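Local coordinates for protein putative enoyl-CoA hydratase/isomerase (Acinetobacter baumannii, PDB 3FDU) that probably acts on enoyl-CoA thioesters as a hydratase or isomerase of the crotonase superfamily, although its substrate is not established, at residues H4-A9 with I20-A25; G14-A19 with R51-R56; E24-L29 with E59-A64; W36-L41 with F89-S94. The protein carries 4 engineered substitutions. All coordinates share one frame; numbering follows the deposited sequence.

Contact 1 (H4-A9 with I20-A25); sequences HPHLNA and INRPEA. Engineered in segment 4-9: Pro5 (natural residue Gln), Asn8 (natural residue Gln).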
loop_
_atom_site.group_PDB
_atom_site.type_symbol
_atom_site.label_atom_id
_atom_site.label_comp_id
_atom_site.label_asym_id
_atom_site.label_seq_id
_atom_site.Cartn_x
_atom_site.Cartn_y
_atom_site.Cartn_z
ATOM N N HIS A 4 7.128 4.061 37.873
ATOM C CA HIS A 4 8.352 4.705 37.375
ATOM C C HIS A 4 8.016 6.105 36.964
ATOM O O HIS A 4 6.883 6.394 36.627
ATOM C CB HIS A 4 8.924 3.960 36.157
ATOM C CG HIS A 4 9.372 2.564 36.461
ATOM N ND1 HIS A 4 10.451 2.296 37.279
ATOM C CD2 HIS A 4 8.891 1.363 36.062
ATOM C CE1 HIS A 4 10.618 0.985 37.368
ATOM N NE2 HIS A 4 9.689 0.396 36.636
ATOM N N PRO A 5 9.000 6.994 36.994
ATOM C CA PRO A 5 8.709 8.355 36.578
ATOM C C PRO A 5 8.511 8.383 35.049
ATOM O O PRO A 5 8.906 7.444 34.386
ATOM C CB PRO A 5 9.988 9.102 36.950
ATOM C CG PRO A 5 11.082 8.032 36.861
ATOM C CD PRO A 5 10.420 6.767 37.313
ATOM N N HIS A 6 7.877 9.438 34.533
ATOM C CA HIS A 6 7.783 9.736 33.092
ATOM C C HIS A 6 6.807 8.876 32.336
ATOM O O HIS A 6 6.768 8.888 31.117
ATOM C CB HIS A 6 9.168 9.701 32.445
ATOM C CG HIS A 6 10.123 10.676 33.055
ATOM N ND1 HIS A 6 11.477 10.428 33.166
ATOM C CD2 HIS A 6 9.917 11.891 33.616
ATOM C CE1 HIS A 6 12.064 11.450 33.771
ATOM N NE2 HIS A 6 11.143 12.353 34.047
ATOM N N LEU A 7 5.989 8.142 33.069
ATOM C CA LEU A 7 4.968 7.298 32.450
ATOM C C LEU A 7 3.804 7.120 33.418
ATOM O O LEU A 7 3.947 6.480 34.478
ATOM C CB LEU A 7 5.570 5.931 32.069
ATOM C CG LEU A 7 4.586 4.930 31.427
ATOM C CD1 LEU A 7 3.908 5.497 30.177
ATOM C CD2 LEU A 7 5.221 3.562 31.137
ATOM N N ASN A 8 2.660 7.704 33.085
ATOM C CA ASN A 8 1.506 7.637 33.953
ATOM C C ASN A 8 0.560 6.552 33.427
ATOM O O ASN A 8 0.346 6.489 32.220
ATOM C CB ASN A 8 0.734 8.962 33.904
ATOM C CG ASN A 8 1.595 10.172 34.244
ATOM O OD1 ASN A 8 2.394 10.147 35.221
ATOM N ND2 ASN A 8 1.420 11.263 33.468
ATOM N N ALA A 9 -0.040 5.751 34.300
ATOM C CA ALA A 9 -0.945 4.707 33.836
ATOM C C ALA A 9 -2.248 4.884 34.546
ATOM O O ALA A 9 -2.271 5.184 35.755
ATOM C CB ALA A 9 -0.362 3.329 34.102
ATOM N N ILE A 20 3.030 9.255 28.237
ATOM C CA ILE A 20 4.423 9.667 28.386
ATOM C C ILE A 20 4.444 11.082 28.961
ATOM O O ILE A 20 3.786 12.014 28.445
ATOM C CB ILE A 20 5.192 9.556 27.032
ATOM C CG1 ILE A 20 5.025 8.101 26.461
ATOM C CG2 ILE A 20 6.627 9.834 27.214
ATOM C CD1 ILE A 20 5.600 7.903 25.021
ATOM N N ASN A 21 5.236 11.249 30.015
ATOM C CA ASN A 21 5.215 12.501 30.758
ATOM C C ASN A 21 6.645 12.936 31.102
ATOM O O ASN A 21 7.102 12.788 32.249
ATOM C CB ASN A 21 4.412 12.270 32.046
ATOM C CG ASN A 21 4.065 13.557 32.760
ATOM O OD1 ASN A 21 4.243 14.661 32.240
ATOM N ND2 ASN A 21 3.579 13.412 33.979
ATOM N N ARG A 22 7.348 13.456 30.107
ATOM C CA ARG A 22 8.674 13.991 30.338
ATOM C C ARG A 22 8.790 15.314 29.616
ATOM O O ARG A 22 9.550 15.424 28.663
ATOM C CB ARG A 22 9.751 12.990 29.832
ATOM C CG ARG A 22 11.140 13.283 30.378
ATOM C CD ARG A 22 12.154 12.512 29.595
ATOM N NE ARG A 22 13.509 12.872 29.965
ATOM C CZ ARG A 22 14.562 12.712 29.186
ATOM N NH1 ARG A 22 14.433 12.217 27.947
ATOM N NH2 ARG A 22 15.748 13.098 29.637
ATOM N N PRO A 23 8.010 16.317 30.046
ATOM C CA PRO A 23 7.935 17.611 29.333
ATOM C C PRO A 23 9.252 18.348 29.272
ATOM O O PRO A 23 9.520 19.023 28.289
ATOM C CB PRO A 23 6.907 18.430 30.173
ATOM C CG PRO A 23 6.927 17.762 31.557
ATOM C CD PRO A 23 7.108 16.281 31.227
ATOM N N GLU A 24 10.102 18.228 30.280
ATOM C CA GLU A 24 11.356 18.993 30.212
ATOM C C GLU A 24 12.134 18.620 28.962
ATOM O O GLU A 24 13.020 19.365 28.514
ATOM C CB GLU A 24 12.222 18.795 31.466
ATOM N N ALA A 25 11.822 17.456 28.382
ATOM C CA ALA A 25 12.597 17.004 27.223
ATOM C C ALA A 25 11.688 16.756 26.027
ATOM O O ALA A 25 12.080 16.049 25.117
ATOM C CB ALA A 25 13.370 15.731 27.567
#
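The backbone N of Asn21 donates a hydrogen bond to the O of His6, 3.0 Å away. The bond is nearly straight at the hydrogen (168°), but the donor stands above the carbonyl plane of His6. A second backbone approach runs beside it: CA of His6 points its hydrogen at Asn21 O, 3.2 Å away. One step further in, Leu7 and Ile20 form an antiparallel non-hydrogen-bonded pair with their CA atoms 4.7 Å apart. Both side chains lie on the same face of the sheet, where each touches Ile37 of helix 31-46.

The main side-chain contact is a CH-pi interaction. Arg22 CG sits 3.7 Å from the centroid of the His6 ring, only 8° off the ring normal. CG is anti to the backbone N of Arg22 (chi1 -164°), which brings it over the ring. The engineered Pro5 covers the opposite face with its CB, 4.2 Å above the plane, and Asn21 O lies at the ring edge. His6 ND1 is hydrogen-bonded to Tyr30 OH, which fixes the ring's rotation further.

The extended Arg22 chain carries its guanidinium past the ring. NH1 bonds to Ala28 O and makes a salt bridge with Asp67, while Ala25 CB covers one guanidinium face, 3.5 Å above the plane. The engineered Asn8 rests its ND2 against Asn21 CB at 3.5 Å. This is the open end of a beta hairpin made by strands 7-12 and 15-20, at the outer edge of the crotonase sheet.

Contact 2 (G14-A19 with R51-R56); sequences GVLTLA and RVVVLR. Engineered in segment 51-56: Val53 (natural residue Ile).
The Arg56 guanidinium has Ala19 CB over one face, 4.1 Å from NH1. Thr17 CG2 approaches it obliquely. The Arg56 chain is extended from CG to NE, which sets NE 3.7 Å from Thr17 CG2. Tyr189 adds a cation-pi contact from outside the pair.

The two segments are neighbouring parallel strands of a beta-alpha-beta crossover, with helix 31-46 as the connection. Their axes diverge by 17°. Pairing is in register, Val15 beside Val52 through to Ala19 beside Arg56. Carbonyl and amide groups alternate along the seam, and Leu18 N to Val54 O, at 2.7 Å, is among its shortest bonds.

The sheet has two different faces here. Leu16, Leu18, Leu55 and the engineered Val53 share one; Leu18 CD1 meets Val53 CG1 at 4.1 Å, and Leu16, Leu18 and Val53 pack on helix 31-46. Val15, Thr17, Ala19, Val52, Val54 and Arg56 are on the other, where Val15 CG1 touches Val54 CG2 and helix 188-200 covers Val15 and Val52.

At the start of the ladder, Gly14 O accepts two backbone bonds, from Arg51 N at 2.7 Å and from Val52 N at 3.1 Å.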
loop_
_atom_site.group_PDB
_atom_site.type_symbol
_atom_site.label_atom_id
_atom_site.label_comp_id
_atom_site.label_asym_id
_atom_site.label_seq_id
_atom_site.Cartn_x
_atom_site.Cartn_y
_atom_site.Cartn_z
ATOM N N GLY A 14 -12.035 -0.712 31.558
ATOM C CA GLY A 14 -11.316 -1.581 30.609
ATOM C C GLY A 14 -10.342 -0.844 29.668
ATOM O O GLY A 14 -9.649 -1.484 28.852
ATOM N N VAL A 15 -10.297 0.487 29.777
ATOM C CA VAL A 15 -9.350 1.301 28.993
ATOM C C VAL A 15 -8.070 1.663 29.753
ATOM O O VAL A 15 -8.106 2.381 30.770
ATOM C CB VAL A 15 -9.980 2.614 28.489
ATOM C CG1 VAL A 15 -8.953 3.359 27.666
ATOM C CG2 VAL A 15 -11.261 2.352 27.633
ATOM N N LEU A 16 -6.945 1.154 29.284
ATOM C CA LEU A 16 -5.664 1.481 29.911
ATOM C C LEU A 16 -5.033 2.642 29.144
ATOM O O LEU A 16 -4.788 2.521 27.933
ATOM C CB LEU A 16 -4.737 0.271 29.897
ATOM C CG LEU A 16 -3.278 0.653 30.210
ATOM C CD1 LEU A 16 -3.104 1.324 31.580
ATOM C CD2 LEU A 16 -2.315 -0.590 30.124
ATOM N N THR A 17 -4.827 3.783 29.799
ATOM C CA THR A 17 -4.228 4.934 29.110
ATOM C C THR A 17 -2.811 5.040 29.616
ATOM O O THR A 17 -2.583 5.148 30.839
ATOM C CB THR A 17 -4.998 6.291 29.332
ATOM O OG1 THR A 17 -6.361 6.169 28.905
ATOM C CG2 THR A 17 -4.353 7.476 28.535
ATOM N N LEU A 18 -1.852 4.940 28.696
ATOM C CA LEU A 18 -0.435 5.089 29.033
ATOM C C LEU A 18 0.026 6.444 28.510
ATOM O O LEU A 18 -0.008 6.717 27.308
ATOM C CB LEU A 18 0.415 3.967 28.430
ATOM C CG LEU A 18 0.165 2.565 29.042
ATOM C CD1 LEU A 18 0.920 1.477 28.322
ATOM C CD2 LEU A 18 0.569 2.604 30.512
ATOM N N ALA A 19 0.465 7.313 29.404
ATOM C CA ALA A 19 0.819 8.633 28.944
ATOM C C ALA A 19 2.252 8.983 29.284
ATOM O O ALA A 19 2.640 9.000 30.463
ATOM C CB ALA A 19 -0.179 9.687 29.517
ATOM N N ARG A 51 -9.029 -4.104 28.318
ATOM C CA ARG A 51 -9.519 -4.538 27.006
ATOM C C ARG A 51 -8.893 -3.755 25.829
ATOM O O ARG A 51 -8.713 -4.313 24.731
ATOM C CB ARG A 51 -11.059 -4.398 26.971
ATOM C CG ARG A 51 -11.742 -5.455 27.907
ATOM C CD ARG A 51 -13.181 -5.042 28.233
ATOM N NE ARG A 51 -13.939 -5.192 27.008
ATOM C CZ ARG A 51 -14.680 -6.246 26.706
ATOM N NH1 ARG A 51 -14.861 -7.232 27.596
ATOM N NH2 ARG A 51 -15.283 -6.276 25.531
ATOM N N VAL A 52 -8.604 -2.458 26.065
ATOM C CA VAL A 52 -7.975 -1.556 25.038
ATOM C C VAL A 52 -6.844 -0.723 25.637
ATOM O O VAL A 52 -6.926 -0.258 26.778
ATOM C CB VAL A 52 -8.996 -0.634 24.423
ATOM C CG1 VAL A 52 -8.358 0.346 23.359
ATOM C CG2 VAL A 52 -10.213 -1.457 23.819
ATOM N N VAL A 53 -5.754 -0.567 24.885
ATOM C CA VAL A 53 -4.687 0.306 25.322
ATOM C C VAL A 53 -4.626 1.601 24.485
ATOM O O VAL A 53 -4.695 1.581 23.220
ATOM C CB VAL A 53 -3.294 -0.414 25.289
ATOM C CG1 VAL A 53 -2.174 0.549 25.812
ATOM C CG2 VAL A 53 -3.337 -1.709 26.139
ATOM N N VAL A 54 -4.469 2.724 25.171
ATOM C CA VAL A 54 -4.243 3.998 24.482
ATOM C C VAL A 54 -2.891 4.448 24.959
ATOM O O VAL A 54 -2.658 4.513 26.173
ATOM C CB VAL A 54 -5.265 5.084 24.876
ATOM C CG1 VAL A 54 -4.870 6.464 24.280
ATOM C CG2 VAL A 54 -6.712 4.712 24.392
ATOM N N LEU A 55 -2.018 4.780 24.018
ATOM C CA LEU A 55 -0.684 5.333 24.292
ATOM C C LEU A 55 -0.610 6.725 23.671
ATOM O O LEU A 55 -0.935 6.886 22.497
ATOM C CB LEU A 55 0.382 4.443 23.624
ATOM C CG LEU A 55 1.846 4.908 23.663
ATOM C CD1 LEU A 55 2.347 4.877 25.065
ATOM C CD2 LEU A 55 2.685 3.954 22.791
ATOM N N ARG A 56 -0.175 7.721 24.453
ATOM C CA ARG A 56 -0.039 9.063 23.948
ATOM C C ARG A 56 0.913 9.822 24.837
ATOM O O ARG A 56 1.402 9.283 25.821
ATOM C CB ARG A 56 -1.389 9.780 23.965
ATOM C CG ARG A 56 -2.070 9.744 25.342
ATOM C CD ARG A 56 -3.359 10.557 25.244
ATOM N NE ARG A 56 -4.210 10.516 26.421
ATOM C CZ ARG A 56 -4.030 11.259 27.501
ATOM N NH1 ARG A 56 -2.966 12.038 27.585
ATOM N NH2 ARG A 56 -4.898 11.197 28.507
#

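Contact 3 (E24-L29 with E59-A64); sequences EAKNAL and EHDFTA
Thr63 OG1 donates to Asn27 O at 2.8 Å, from above the carbonyl plane. The same hydroxyl is also bonded to Gly65 N. Ala64 N gives a bent hydrogen bond to Lys26 O at 3.0 Å (131° at the hydrogen). Asn27 replies with its side chain: ND2 donates to Phe62 O at 3.1 Å, and that acceptor lies close to the plane of the amide. Asn27 OD1 takes a bond from Arg22 N, so both ends of the amide are held and its rotation is fixed.

Lys26 and Asp61 are linked through water. The water accepts from Lys26 NZ at 3.0 Å and donates to Asp61 OD1 at 2.6 Å. The charged atoms themselves stay 4.2 Å apart, NZ to OD1. Asp61 OD1 is also bonded to Val109 N.

Ala25 to Ala28 form a type I' beta turn, which turns the Lys26 and Asn27 carbonyls to the other loop. The segments belong to the loops after strands 15-20 and 52-57. In crotonase relatives the first of these loops helps bind CoA, and the second leads to an oxyanion-hole amide; the same is probable here.

Packing surrounds the bonds. Leu29 crosses Thr63 at about a right angle, with CG 3.6 Å from OG1. Ala28 CB makes an apolar contact with Ala64 CB at 4.2 Å. The Phe62 side chain packs on Ile104 and Val106 of strand 102-106.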
loop_
_atom_site.group_PDB
_atom_site.type_symbol
_atom_site.label_atom_id
_atom_site.label_comp_id
_atom_site.label_asym_id
_atom_site.label_seq_id
_atom_site.Cartn_x
_atom_site.Cartn_y
_atom_site.Cartn_z
ATOM N N GLU A 24 10.102 18.228 30.280
ATOM C CA GLU A 24 11.356 18.993 30.212
ATOM C C GLU A 24 12.134 18.620 28.962
ATOM O O GLU A 24 13.020 19.365 28.514
ATOM C CB GLU A 24 12.222 18.795 31.466
ATOM N N ALA A 25 11.822 17.456 28.382
ATOM C CA ALA A 25 12.597 17.004 27.223
ATOM C C ALA A 25 11.688 16.756 26.027
ATOM O O ALA A 25 12.080 16.049 25.117
ATOM C CB ALA A 25 13.370 15.731 27.567
ATOM N N LYS A 26 10.487 17.338 26.043
ATOM C CA LYS A 26 9.447 17.023 25.039
ATOM C C LYS A 26 9.341 15.521 24.782
ATOM O O LYS A 26 9.252 15.074 23.606
ATOM C CB LYS A 26 9.700 17.744 23.724
ATOM C CG LYS A 26 9.576 19.270 23.886
ATOM C CD LYS A 26 10.010 20.007 22.636
ATOM C CE LYS A 26 8.920 19.974 21.618
ATOM N NZ LYS A 26 8.623 21.361 21.095
ATOM N N ASN A 27 9.348 14.769 25.878
ATOM C CA ASN A 27 9.056 13.347 25.802
ATOM C C ASN A 27 10.112 12.537 25.014
ATOM O O ASN A 27 9.829 11.432 24.508
ATOM C CB ASN A 27 7.638 13.144 25.227
ATOM C CG ASN A 27 6.550 13.338 26.305
ATOM O OD1 ASN A 27 6.871 13.738 27.417
ATOM N ND2 ASN A 27 5.265 13.069 25.968
ATOM N N ALA A 28 11.318 13.070 24.889
ATOM C CA ALA A 28 12.422 12.215 24.361
ATOM C C ALA A 28 12.568 10.961 25.207
ATOM O O ALA A 28 12.455 11.021 26.440
ATOM C CB ALA A 28 13.810 12.985 24.263
ATOM N N LEU A 29 12.838 9.823 24.560
ATOM C CA LEU A 29 12.887 8.545 25.294
ATOM C C LEU A 29 14.321 8.080 25.538
ATOM O O LEU A 29 15.122 8.117 24.648
ATOM C CB LEU A 29 12.126 7.446 24.544
ATOM C CG LEU A 29 10.681 7.868 24.249
ATOM C CD1 LEU A 29 9.976 6.874 23.327
ATOM C CD2 LEU A 29 9.861 8.045 25.569
ATOM N N GLU A 59 0.645 15.611 27.432
ATOM C CA GLU A 59 0.309 17.011 27.164
ATOM C C GLU A 59 0.419 17.365 25.705
ATOM O O GLU A 59 -0.237 16.722 24.887
ATOM C CB GLU A 59 1.222 17.912 27.975
ATOM C CG GLU A 59 0.710 18.181 29.369
ATOM C CD GLU A 59 -0.190 19.405 29.363
ATOM O OE1 GLU A 59 -0.985 19.544 28.396
ATOM O OE2 GLU A 59 -0.097 20.233 30.306
ATOM N N HIS A 60 1.264 18.341 25.373
ATOM C CA HIS A 60 1.302 18.894 24.000
ATOM C C HIS A 60 2.175 18.186 22.946
ATOM O O HIS A 60 2.152 18.595 21.786
ATOM C CB HIS A 60 1.711 20.363 24.026
ATOM C CG HIS A 60 0.854 21.209 24.926
ATOM N ND1 HIS A 60 -0.496 21.387 24.715
ATOM C CD2 HIS A 60 1.161 21.926 26.038
ATOM C CE1 HIS A 60 -0.988 22.182 25.655
ATOM N NE2 HIS A 60 -0.007 22.516 26.473
ATOM N N ASP A 61 2.922 17.163 23.356
ATOM C CA ASP A 61 3.832 16.392 22.454
ATOM C C ASP A 61 3.693 14.884 22.630
ATOM O O ASP A 61 3.365 14.408 23.708
ATOM C CB ASP A 61 5.307 16.757 22.724
ATOM C CG ASP A 61 5.595 18.211 22.391
ATOM O OD1 ASP A 61 5.560 18.545 21.193
ATOM O OD2 ASP A 61 5.840 18.995 23.349
ATOM N N PHE A 62 3.948 14.131 21.574
ATOM C CA PHE A 62 3.958 12.685 21.708
ATOM C C PHE A 62 5.366 12.205 22.111
ATOM O O PHE A 62 5.592 11.725 23.230
ATOM C CB PHE A 62 3.539 12.052 20.377
ATOM C CG PHE A 62 3.531 10.540 20.412
ATOM C CD1 PHE A 62 3.092 9.876 21.535
ATOM C CD2 PHE A 62 3.965 9.786 19.294
ATOM C CE1 PHE A 62 3.028 8.458 21.566
ATOM C CE2 PHE A 62 3.930 8.338 19.331
ATOM C CZ PHE A 62 3.462 7.702 20.476
ATOM N N THR A 63 6.321 12.377 21.216
ATOM C CA THR A 63 7.747 12.125 21.550
ATOM C C THR A 63 8.730 12.778 20.587
ATOM O O THR A 63 8.584 12.751 19.322
ATOM C CB THR A 63 8.087 10.599 21.714
ATOM O OG1 THR A 63 9.487 10.432 21.965
ATOM C CG2 THR A 63 7.783 9.865 20.437
ATOM N N ALA A 64 9.734 13.408 21.204
ATOM C CA ALA A 64 10.808 14.052 20.457
ATOM C C ALA A 64 11.773 12.996 19.892
ATOM O O ALA A 64 12.760 13.321 19.230
ATOM C CB ALA A 64 11.591 15.039 21.389
HETATM O O HOH W 1 5.704 20.997 20.436
#

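Contact 4 (W36-L41 with F89-S94); sequences WIAKAL and FVLLKS. With SO4 (sulfate ion), chain G.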
loop_
_atom_site.group_PDB
_atom_site.type_symbol
_atom_site.label_atom_id
_atom_site.label_comp_id
_atom_site.label_asym_id
_atom_site.label_seq_id
_atom_site.Cartn_x
_atom_site.Cartn_y
_atom_site.Cartn_z
ATOM N N TRP A 36 10.345 0.349 30.271
ATOM C CA TRP A 36 9.173 0.513 31.131
ATOM C C TRP A 36 7.913 0.544 30.272
ATOM O O TRP A 36 6.894 -0.028 30.651
ATOM C CB TRP A 36 9.241 1.814 31.944
ATOM C CG TRP A 36 10.423 1.831 32.868
ATOM C CD1 TRP A 36 11.087 0.748 33.360
ATOM C CD2 TRP A 36 11.115 2.997 33.369
ATOM N NE1 TRP A 36 12.144 1.165 34.151
ATOM C CE2 TRP A 36 12.170 2.536 34.189
ATOM C CE3 TRP A 36 10.918 4.371 33.234
ATOM C CZ2 TRP A 36 13.058 3.417 34.846
ATOM C CZ3 TRP A 36 11.777 5.252 33.898
ATOM C CH2 TRP A 36 12.843 4.761 34.696
ATOM N N ILE A 37 7.961 1.262 29.143
ATOM C CA ILE A 37 6.773 1.249 28.270
ATOM C C ILE A 37 6.499 -0.182 27.734
ATOM O O ILE A 37 5.335 -0.640 27.682
ATOM C CB ILE A 37 6.868 2.251 27.115
ATOM C CG1 ILE A 37 7.054 3.714 27.657
ATOM C CG2 ILE A 37 5.556 2.203 26.303
ATOM C CD1 ILE A 37 7.525 4.726 26.514
ATOM N N ALA A 38 7.558 -0.867 27.298
ATOM C CA ALA A 38 7.426 -2.259 26.806
ATOM C C ALA A 38 6.821 -3.167 27.850
ATOM O O ALA A 38 5.929 -3.964 27.544
ATOM C CB ALA A 38 8.797 -2.809 26.357
ATOM N N LYS A 39 7.282 -3.053 29.105
ATOM C CA LYS A 39 6.735 -3.925 30.140
ATOM C C LYS A 39 5.286 -3.665 30.410
ATOM O O LYS A 39 4.523 -4.620 30.662
ATOM C CB LYS A 39 7.497 -3.841 31.469
ATOM C CG LYS A 39 9.001 -3.828 31.306
ATOM C CD LYS A 39 9.526 -4.969 30.450
ATOM C CE LYS A 39 10.966 -4.693 30.029
ATOM N NZ LYS A 39 10.949 -4.159 28.662
ATOM N N ALA A 40 4.901 -2.382 30.426
ATOM C CA ALA A 40 3.487 -2.024 30.609
ATOM C C ALA A 40 2.552 -2.602 29.535
ATOM O O ALA A 40 1.404 -2.999 29.834
ATOM C CB ALA A 40 3.299 -0.473 30.688
ATOM N N LEU A 41 2.999 -2.572 28.283
ATOM C CA LEU A 41 2.258 -3.231 27.195
ATOM C C LEU A 41 2.135 -4.762 27.434
ATOM O O LEU A 41 1.085 -5.344 27.237
ATOM C CB LEU A 41 2.981 -3.000 25.867
ATOM C CG LEU A 41 2.921 -1.494 25.463
ATOM C CD1 LEU A 41 3.755 -1.170 24.227
ATOM C CD2 LEU A 41 1.486 -1.091 25.232
ATOM N N PHE A 89 14.054 -1.518 20.167
ATOM C CA PHE A 89 13.483 -2.714 19.482
ATOM C C PHE A 89 12.610 -3.566 20.393
ATOM O O PHE A 89 11.626 -4.192 19.938
ATOM C CB PHE A 89 14.607 -3.522 18.848
ATOM C CG PHE A 89 15.519 -2.681 18.020
ATOM C CD1 PHE A 89 15.139 -2.281 16.771
ATOM C CD2 PHE A 89 16.758 -2.273 18.509
ATOM C CE1 PHE A 89 15.988 -1.486 15.987
ATOM C CE2 PHE A 89 17.589 -1.468 17.758
ATOM C CZ PHE A 89 17.189 -1.042 16.493
ATOM N N VAL A 90 12.946 -3.591 21.679
ATOM C CA VAL A 90 12.119 -4.295 22.692
ATOM C C VAL A 90 10.699 -3.659 22.771
ATOM O O VAL A 90 9.684 -4.356 22.736
ATOM C CB VAL A 90 12.783 -4.301 24.117
ATOM C CG1 VAL A 90 11.786 -4.889 25.227
ATOM C CG2 VAL A 90 14.093 -5.151 24.105
ATOM N N LEU A 91 10.641 -2.331 22.831
ATOM C CA LEU A 91 9.358 -1.595 22.809
ATOM C C LEU A 91 8.605 -1.890 21.513
ATOM O O LEU A 91 7.395 -2.222 21.552
ATOM C CB LEU A 91 9.584 -0.079 22.974
ATOM C CG LEU A 91 8.346 0.817 22.747
ATOM C CD1 LEU A 91 7.234 0.357 23.661
ATOM C CD2 LEU A 91 8.715 2.311 23.028
ATOM N N LEU A 92 9.287 -1.745 20.369
ATOM C CA LEU A 92 8.595 -1.957 19.110
ATOM C C LEU A 92 8.027 -3.360 18.982
ATOM O O LEU A 92 6.921 -3.524 18.482
ATOM C CB LEU A 92 9.472 -1.615 17.900
ATOM C CG LEU A 92 9.766 -0.106 17.696
ATOM C CD1 LEU A 92 11.147 0.122 16.998
ATOM C CD2 LEU A 92 8.660 0.544 16.914
ATOM N N LYS A 93 8.797 -4.393 19.382
ATOM C CA LYS A 93 8.227 -5.754 19.397
ATOM C C LYS A 93 7.095 -5.962 20.413
ATOM O O LYS A 93 6.119 -6.684 20.124
ATOM C CB LYS A 93 9.337 -6.833 19.576
ATOM C CG LYS A 93 10.326 -6.866 18.384
ATOM C CD LYS A 93 11.472 -7.906 18.559
ATOM C CE LYS A 93 12.439 -7.458 19.648
ATOM N NZ LYS A 93 13.604 -8.429 19.751
ATOM N N SER A 94 7.224 -5.410 21.620
ATOM C CA SER A 94 6.133 -5.492 22.566
ATOM C C SER A 94 4.829 -4.908 21.996
ATOM O O SER A 94 3.758 -5.414 22.239
ATOM C CB SER A 94 6.429 -4.733 23.851
ATOM O OG SER A 94 7.373 -5.476 24.636
HETATM S S SO4 G . 11.964 -11.493 21.285
HETATM O O1 SO4 G . 11.572 -12.128 20.016
HETATM O O2 SO4 G . 13.070 -12.218 21.892
HETATM O O3 SO4 G . 12.313 -10.087 21.093
HETATM O O4 SO4 G . 10.796 -11.472 22.170
#
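Leu91 meets Ile37 and Leu41 with a single methyl. Its CD1 lies 3.6 Å from Ile37 CG2 and 3.8 Å from Leu41 CD1. CG is anti to the backbone N (chi1 171°), and the chain then ends in CD1 against Ile37 and Leu41. Leu91 has the most surface covered in this contact, and it also touches Ile117.

Ala38 comes next. Its CB points at the 89-94 helix and rests 3.8 Å from Leu91 CA. The same methyl touches Val90 CG1 at 3.8 Å and Ser94 OG at 3.5 Å. Such a small side chain permits a close approach: the Ala38 and Leu91 CA atoms are 4.5 Å apart.

The two helical segments run nearly parallel, 20° apart, with axes 8.4 Å from each other at the closest. They belong to helices 31-46 and 87-97 of the crotonase core. The first also packs on the sheet, as Ala40 and Leu41 touch Leu18 of strand 15-20.

Ser94 is the third main contributor. Its CB also nears Leu41 CB, and its OG is hydrogen-bonded to Asp42 OD1. No hydrogen bond joins the two segments. The Lys39 chain bends at chi2 and chi4; its NZ bonds to Leu35 O and lies 3.6 Å from Val90 CG1. Lys93 takes no part in the helix contact. Its NZ makes a salt bridge with Asp226 and lies very close to an oxygen of a sulfate ion, probably from the crystallisation liquor, that Arg97 also holds.

Contacts 1 and 2 lie on one mixed sheet, their centres about 15 Å apart. Strand 15-20 joins them: strand 7-12 pairs on one side of it and strand 52-57 on the other. Along the chain, contact 1 closes before contact 4 opens. The segments of contacts 1 and 2 alternate, as do those of contacts 2, 3 and 4 with one another. Contact 3 shares Glu24 and Ala25 with contact 1, about 8 Å away between centres. Its loops stand at the strand ends, where CoA is probably bound as in relatives. Contact 4 lies on the sheet face that carries Leu16 and Leu18, about 14 Å from contact 2 between centres; Val53 packs on Leu41. Helix 31-46 thus connects the sheet to helix 87-97.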